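Local atomic coordinates of cell division control protein 73 (Saccharomyces cerevisiae, PDB entry 3V46), a protein that serves as a subunit of the Paf1 complex, which acts in transcription elongation by RNA polymerase II and in transcription-coupled histone modification, and binds chromatin. Residues A[61-66]-A[164-170]. Sequence-based numbering, arbitrary orientation.
Sequences FERISR and LISRGYR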
loop_
_atom_site.group_PDB
_atom_site.type_symbol
_atom_site.label_atom_id
_atom_site.label_comp_id
_atom_site.label_asym_id
_atom_site.label_seq_id
_atom_site.Cartn_x
_atom_site.Cartn_y
_atom_site.Cartn_z
ATOM N N PHE A 61 -7.724 14.920 0.258
ATOM C CA PHE A 61 -6.388 15.445 0.006
ATOM C C PHE A 61 -6.427 16.954 -0.164
ATOM O O PHE A 61 -7.375 17.505 -0.732
ATOM C CB PHE A 61 -5.822 14.855 -1.281
ATOM C CG PHE A 61 -5.475 13.396 -1.202
ATOM C CD1 PHE A 61 -4.303 12.984 -0.601
ATOM C CD2 PHE A 61 -6.311 12.436 -1.762
ATOM C CE1 PHE A 61 -3.958 11.642 -0.552
ATOM C CE2 PHE A 61 -5.971 11.091 -1.718
ATOM C CZ PHE A 61 -4.796 10.695 -1.104
ATOM N N GLU A 62 -5.386 17.621 0.310
ATOM C CA GLU A 62 -5.271 19.062 0.165
ATOM C C GLU A 62 -5.234 19.503 -1.288
ATOM O O GLU A 62 -5.700 20.591 -1.623
ATOM C CB GLU A 62 -3.989 19.543 0.834
ATOM C CG GLU A 62 -3.978 19.369 2.324
ATOM C CD GLU A 62 -2.586 19.507 2.889
ATOM O OE1 GLU A 62 -1.711 18.687 2.533
ATOM O OE2 GLU A 62 -2.367 20.438 3.680
ATOM N N ARG A 63 -4.662 18.674 -2.151
ATOM C CA ARG A 63 -4.334 19.127 -3.499
ATOM C C ARG A 63 -5.187 18.474 -4.570
ATOM O O ARG A 63 -4.913 18.623 -5.760
ATOM C CB ARG A 63 -2.840 18.932 -3.763
ATOM C CG ARG A 63 -2.001 19.762 -2.807
ATOM C CD ARG A 63 -0.510 19.691 -3.054
ATOM N NE ARG A 63 0.195 20.475 -2.039
ATOM C CZ ARG A 63 0.344 21.795 -2.079
ATOM N NH1 ARG A 63 -0.150 22.495 -3.092
ATOM N NH2 ARG A 63 0.994 22.420 -1.106
ATOM N N ILE A 64 -6.229 17.765 -4.136
ATOM C CA ILE A 64 -7.220 17.197 -5.039
ATOM C C ILE A 64 -8.584 17.650 -4.531
ATOM O O ILE A 64 -8.868 17.528 -3.340
ATOM C CB ILE A 64 -7.135 15.653 -5.058
ATOM C CG1 ILE A 64 -5.765 15.217 -5.587
ATOM C CG2 ILE A 64 -8.245 15.060 -5.913
ATOM C CD1 ILE A 64 -5.498 13.724 -5.459
ATOM N N SER A 65 -9.434 18.171 -5.413
ATOM C CA SER A 65 -10.674 18.789 -4.959
ATOM C C SER A 65 -11.642 17.788 -4.317
ATOM O O SER A 65 -12.061 17.971 -3.175
ATOM C CB SER A 65 -11.356 19.539 -6.104
ATOM O OG SER A 65 -12.434 20.315 -5.618
ATOM N N ARG A 66 -11.983 16.726 -5.040
ATOM C CA ARG A 66 -12.971 15.762 -4.567
ATOM C C ARG A 66 -12.341 14.748 -3.609
ATOM O O ARG A 66 -11.165 14.407 -3.750
ATOM C CB ARG A 66 -13.582 15.025 -5.757
ATOM C CG ARG A 66 -12.611 14.097 -6.489
ATOM C CD ARG A 66 -13.231 13.548 -7.779
ATOM N NE ARG A 66 -12.447 12.457 -8.361
ATOM C CZ ARG A 66 -11.280 12.618 -8.981
ATOM N NH1 ARG A 66 -10.747 13.829 -9.097
ATOM N NH2 ARG A 66 -10.642 11.566 -9.480
ATOM N N LEU A 164 -0.915 10.210 -7.170
ATOM C CA LEU A 164 -2.235 10.360 -7.788
ATOM C C LEU A 164 -2.263 11.525 -8.776
ATOM O O LEU A 164 -2.794 11.411 -9.878
ATOM C CB LEU A 164 -3.317 10.559 -6.730
ATOM C CG LEU A 164 -3.576 9.350 -5.838
ATOM C CD1 LEU A 164 -4.561 9.711 -4.750
ATOM C CD2 LEU A 164 -4.092 8.199 -6.669
ATOM N N ILE A 165 -1.688 12.649 -8.382
ATOM C CA ILE A 165 -1.665 13.817 -9.249
ATOM C C ILE A 165 -0.899 13.483 -10.531
ATOM O O ILE A 165 -1.311 13.861 -11.624
ATOM C CB ILE A 165 -1.072 15.026 -8.512
ATOM C CG1 ILE A 165 -2.091 15.546 -7.493
ATOM C CG2 ILE A 165 -0.698 16.154 -9.487
ATOM C CD1 ILE A 165 -1.516 16.496 -6.480
ATOM N N SER A 166 0.187 12.728 -10.403
ATOM C CA SER A 166 0.977 12.360 -11.576
ATOM C C SER A 166 0.222 11.390 -12.484
ATOM O O SER A 166 0.436 11.394 -13.701
ATOM C CB SER A 166 2.336 11.785 -11.175
ATOM O OG SER A 166 2.231 10.443 -10.739
ATOM N N ARG A 167 -0.667 10.578 -11.903
ATOM C CA ARG A 167 -1.461 9.624 -12.685
ATOM C C ARG A 167 -2.754 10.265 -13.197
ATOM O O ARG A 167 -3.593 9.586 -13.797
ATOM C CB ARG A 167 -1.817 8.374 -11.866
ATOM C CG ARG A 167 -0.646 7.622 -11.233
ATOM C CD ARG A 167 -0.085 6.502 -12.107
ATOM N NE ARG A 167 -1.114 5.692 -12.760
ATOM C CZ ARG A 167 -1.494 4.476 -12.370
ATOM N NH1 ARG A 167 -0.932 3.899 -11.321
ATOM N NH2 ARG A 167 -2.435 3.830 -13.048
ATOM N N GLY A 168 -2.931 11.556 -12.931
ATOM C CA GLY A 168 -3.997 12.320 -13.557
ATOM C C GLY A 168 -5.229 12.593 -12.719
ATOM O O GLY A 168 -6.167 13.239 -13.185
ATOM N N TYR A 169 -5.239 12.106 -11.487
ATOM C CA TYR A 169 -6.353 12.365 -10.589
ATOM C C TYR A 169 -6.380 13.876 -10.298
ATOM O O TYR A 169 -5.337 14.503 -10.121
ATOM C CB TYR A 169 -6.237 11.500 -9.313
ATOM C CG TYR A 169 -6.417 10.003 -9.570
ATOM C CD1 TYR A 169 -5.391 9.243 -10.122
ATOM C CD2 TYR A 169 -7.616 9.354 -9.270
ATOM C CE1 TYR A 169 -5.549 7.891 -10.378
ATOM C CE2 TYR A 169 -7.785 7.996 -9.517
ATOM C CZ TYR A 169 -6.746 7.268 -10.076
ATOM O OH TYR A 169 -6.889 5.917 -10.343
ATOM N N ARG A 170 -7.571 14.467 -10.302
ATOM C CA ARG A 170 -7.707 15.911 -10.117
ATOM C C ARG A 170 -8.815 16.270 -9.131
ATOM O O ARG A 170 -8.990 17.442 -8.782
ATOM C CB ARG A 170 -7.984 16.600 -11.457
ATOM C CG ARG A 170 -6.759 17.238 -12.092
ATOM C CD ARG A 170 -7.152 18.353 -13.057
ATOM N NE ARG A 170 -8.124 17.911 -14.057
ATOM C CZ ARG A 170 -9.428 18.182 -14.020
ATOM N NH1 ARG A 170 -9.943 18.907 -13.032
ATOM N NH2 ARG A 170 -10.222 17.731 -14.982
#
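The Ile64 side chain lays its CD1 and CG1 atoms over the end of a helix, CD1 lying 4.0 Å from Leu164 CB and CG1 4.2 Å from Ile165 CG1, while its CG2 meets Arg170 C at 3.5 Å. Phe61 extends this apolar patch inward, its CE2 3.6 Å from Leu164 CD1, and Phe61 and Leu164 both also touch Phe70 on strand 68-73. In the Ras-like C-terminal domain of Cdc73, segment 61-66 lies in the loop between antiparallel strands 54-59 and 68-73 at one border of the central sheet, and helix 149-166 is the last of the chain. A Schellman motif ends that helix: Gly168 takes a positive phi (102°), Tyr169 N hydrogen-bonds to Leu164 O and Gly168 N to Ile165 O. The chain then turns toward the loop, bringing Arg170 O within 3.5 Å of Ser65 N in a weak hydrogen bond. Beside it, Arg170 C lies at the edge of the Arg66 guanidinium, 3.1 Å from NH1, a close contact without a hydrogen bond, while Arg66 NH2 comes within 3.8 Å of Tyr169 CD2.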